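Local coordinates for ADP-dependent (S)-NAD(P)H-hydrate dehydratase (Enterococcus faecalis, PDB 2R3B), which probably dehydrates the S-form of hydrated NADH or NADPH at the expense of ADP and, together with an epimerase, allows repair of both epimers, at residues E29-Q34 with A242-Q247. Numbering follows the deposited sequence.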
loop_
_atom_site.group_PDB
_atom_site.type_symbol
_atom_site.label_atom_id
_atom_site.label_comp_id
_atom_site.label_asym_id
_atom_site.label_seq_id
_atom_site.Cartn_x
_atom_site.Cartn_y
_atom_site.Cartn_z
ATOM N N GLU B 29 11.227 -30.881 -4.112
ATOM C CA GLU B 29 11.774 -31.620 -2.989
ATOM C C GLU B 29 13.278 -31.693 -3.008
ATOM O O GLU B 29 13.922 -31.616 -1.964
ATOM C CB GLU B 29 11.142 -33.053 -2.972
ATOM C CG GLU B 29 9.665 -32.967 -2.680
ATOM C CD GLU B 29 8.935 -34.277 -2.882
ATOM O OE1 GLU B 29 9.552 -35.246 -3.412
ATOM O OE2 GLU B 29 7.742 -34.308 -2.510
ATOM N N GLU B 30 13.836 -31.777 -4.203
ATOM C CA GLU B 30 15.250 -31.851 -4.421
ATOM C C GLU B 30 15.903 -30.523 -4.090
ATOM O O GLU B 30 16.895 -30.490 -3.377
ATOM C CB GLU B 30 15.536 -32.204 -5.876
ATOM C CG GLU B 30 17.019 -32.309 -6.218
ATOM C CD GLU B 30 17.330 -32.675 -7.669
ATOM O OE1 GLU B 30 16.497 -33.312 -8.363
ATOM O OE2 GLU B 30 18.442 -32.314 -8.110
ATOM N N VAL B 31 15.344 -29.442 -4.619
ATOM C CA VAL B 31 15.980 -28.106 -4.567
ATOM C C VAL B 31 15.760 -27.377 -3.236
ATOM O O VAL B 31 16.699 -26.785 -2.684
ATOM C CB VAL B 31 15.448 -27.235 -5.754
ATOM C CG1 VAL B 31 15.907 -25.766 -5.624
ATOM C CG2 VAL B 31 15.916 -27.825 -7.080
ATOM N N ILE B 32 14.526 -27.394 -2.723
ATOM C CA ILE B 32 14.185 -26.589 -1.561
ATOM C C ILE B 32 14.571 -27.373 -0.332
ATOM O O ILE B 32 13.918 -28.334 0.010
ATOM C CB ILE B 32 12.705 -26.226 -1.498
ATOM C CG1 ILE B 32 12.296 -25.469 -2.787
ATOM C CG2 ILE B 32 12.390 -25.418 -0.202
ATOM C CD1 ILE B 32 10.798 -25.231 -2.905
ATOM N N THR B 33 15.656 -26.952 0.302
ATOM C CA THR B 33 16.206 -27.639 1.450
ATOM C C THR B 33 15.762 -26.970 2.750
ATOM O O THR B 33 15.435 -25.781 2.790
ATOM C CB THR B 33 17.744 -27.718 1.334
ATOM O OG1 THR B 33 18.280 -26.435 1.058
ATOM C CG2 THR B 33 18.159 -28.686 0.178
ATOM N N GLN B 34 15.724 -27.750 3.823
ATOM C CA GLN B 34 15.529 -27.189 5.155
ATOM C C GLN B 34 16.727 -26.347 5.525
ATOM O O GLN B 34 17.844 -26.778 5.366
ATOM C CB GLN B 34 15.378 -28.295 6.193
ATOM C CG GLN B 34 13.987 -28.822 6.329
ATOM C CD GLN B 34 13.849 -29.760 7.544
ATOM O OE1 GLN B 34 12.745 -30.192 7.876
ATOM N NE2 GLN B 34 14.978 -30.079 8.203
ATOM N N ALA B 242 16.174 -15.652 -9.379
ATOM C CA ALA B 242 17.264 -14.975 -8.649
ATOM C C ALA B 242 17.330 -15.384 -7.169
ATOM O O ALA B 242 18.395 -15.677 -6.638
ATOM C CB ALA B 242 17.118 -13.424 -8.828
ATOM N N GLY B 243 16.185 -15.389 -6.481
ATOM C CA GLY B 243 16.102 -15.811 -5.080
ATOM C C GLY B 243 16.494 -17.274 -4.872
ATOM O O GLY B 243 17.113 -17.617 -3.873
ATOM N N PHE B 244 16.127 -18.143 -5.821
ATOM C CA PHE B 244 16.523 -19.530 -5.735
ATOM C C PHE B 244 18.029 -19.698 -5.867
ATOM O O PHE B 244 18.645 -20.406 -5.067
ATOM C CB PHE B 244 15.785 -20.390 -6.762
ATOM C CG PHE B 244 14.510 -20.982 -6.239
ATOM C CD1 PHE B 244 13.584 -20.171 -5.576
ATOM C CD2 PHE B 244 14.203 -22.314 -6.443
ATOM C CE1 PHE B 244 12.395 -20.713 -5.067
ATOM C CE2 PHE B 244 13.001 -22.860 -5.942
ATOM C CZ PHE B 244 12.098 -22.060 -5.271
ATOM N N LEU B 245 18.622 -19.048 -6.861
ATOM C CA LEU B 245 20.080 -19.145 -7.081
ATOM C C LEU B 245 20.863 -18.550 -5.897
ATOM O O LEU B 245 22.006 -18.917 -5.638
ATOM C CB LEU B 245 20.482 -18.490 -8.390
ATOM C CG LEU B 245 20.072 -19.282 -9.633
ATOM C CD1 LEU B 245 20.286 -18.441 -10.880
ATOM C CD2 LEU B 245 20.850 -20.612 -9.724
ATOM N N ALA B 246 20.232 -17.637 -5.169
ATOM C CA ALA B 246 20.838 -17.012 -4.003
ATOM C C ALA B 246 20.989 -17.977 -2.833
ATOM O O ALA B 246 21.940 -17.850 -2.071
ATOM C CB ALA B 246 20.041 -15.787 -3.565
ATOM N N GLN B 247 20.091 -18.964 -2.750
ATOM C CA GLN B 247 19.933 -19.794 -1.564
ATOM C C GLN B 247 20.324 -21.252 -1.743
ATOM O O GLN B 247 20.692 -21.903 -0.769
ATOM C CB GLN B 247 18.452 -19.869 -1.215
ATOM C CG GLN B 247 17.846 -18.681 -0.726
ATOM C CD GLN B 247 16.387 -18.942 -0.570
ATOM O OE1 GLN B 247 15.972 -19.553 0.415
ATOM N NE2 GLN B 247 15.593 -18.489 -1.540
#
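In this ribokinase-like alpha/beta fold, the N-terminal helix 25-31 and the extended residues that follow it pack against helix 233-247, a helix whose other side rests on the central sheet through Ala-242 and Leu-245. The join is small, about 104 Å² summed over both sides, and wholly apolar: Val-31 and Ile-32 meet the ring of Phe-244. With chi1 at 171°, Val-31 CG1 stands trans to the backbone N and reaches the ring, 3.9 Å from Phe-244 CD2. From the next residue, Ile-32 CG1 approaches Phe-244 CE2 at 4.2 Å, and the chain continues along the ring until Ile-32 CD1 lies 4.2 Å from Phe-244 CZ. The Val-31 side chain crosses that of Phe-244 at about a right angle, whereas Ile-32 comes in at a slant. Ile-32 is the first residue to leave helical geometry (psi 106°), so the pair straddles the helix end. Beyond the two segments, Phe-248 sets its ring edge-to-face with Phe-244 and also touches Val-31, while Thr-254 and Leu-261 of helix 252-269 pack on Phe-244. Tyr-274 of the second subunit packs on Ile-32 and Gln-247, placing the contact beside a subunit interface. At the end of 242-247, Gln-247 turns its amide back along the segment: NE2 donates to Gly-243 O at 2.9 Å, an oxygen near the Gln-247 amide plane, while NE2 stands 62° out of the Gly-243 carbonyl plane.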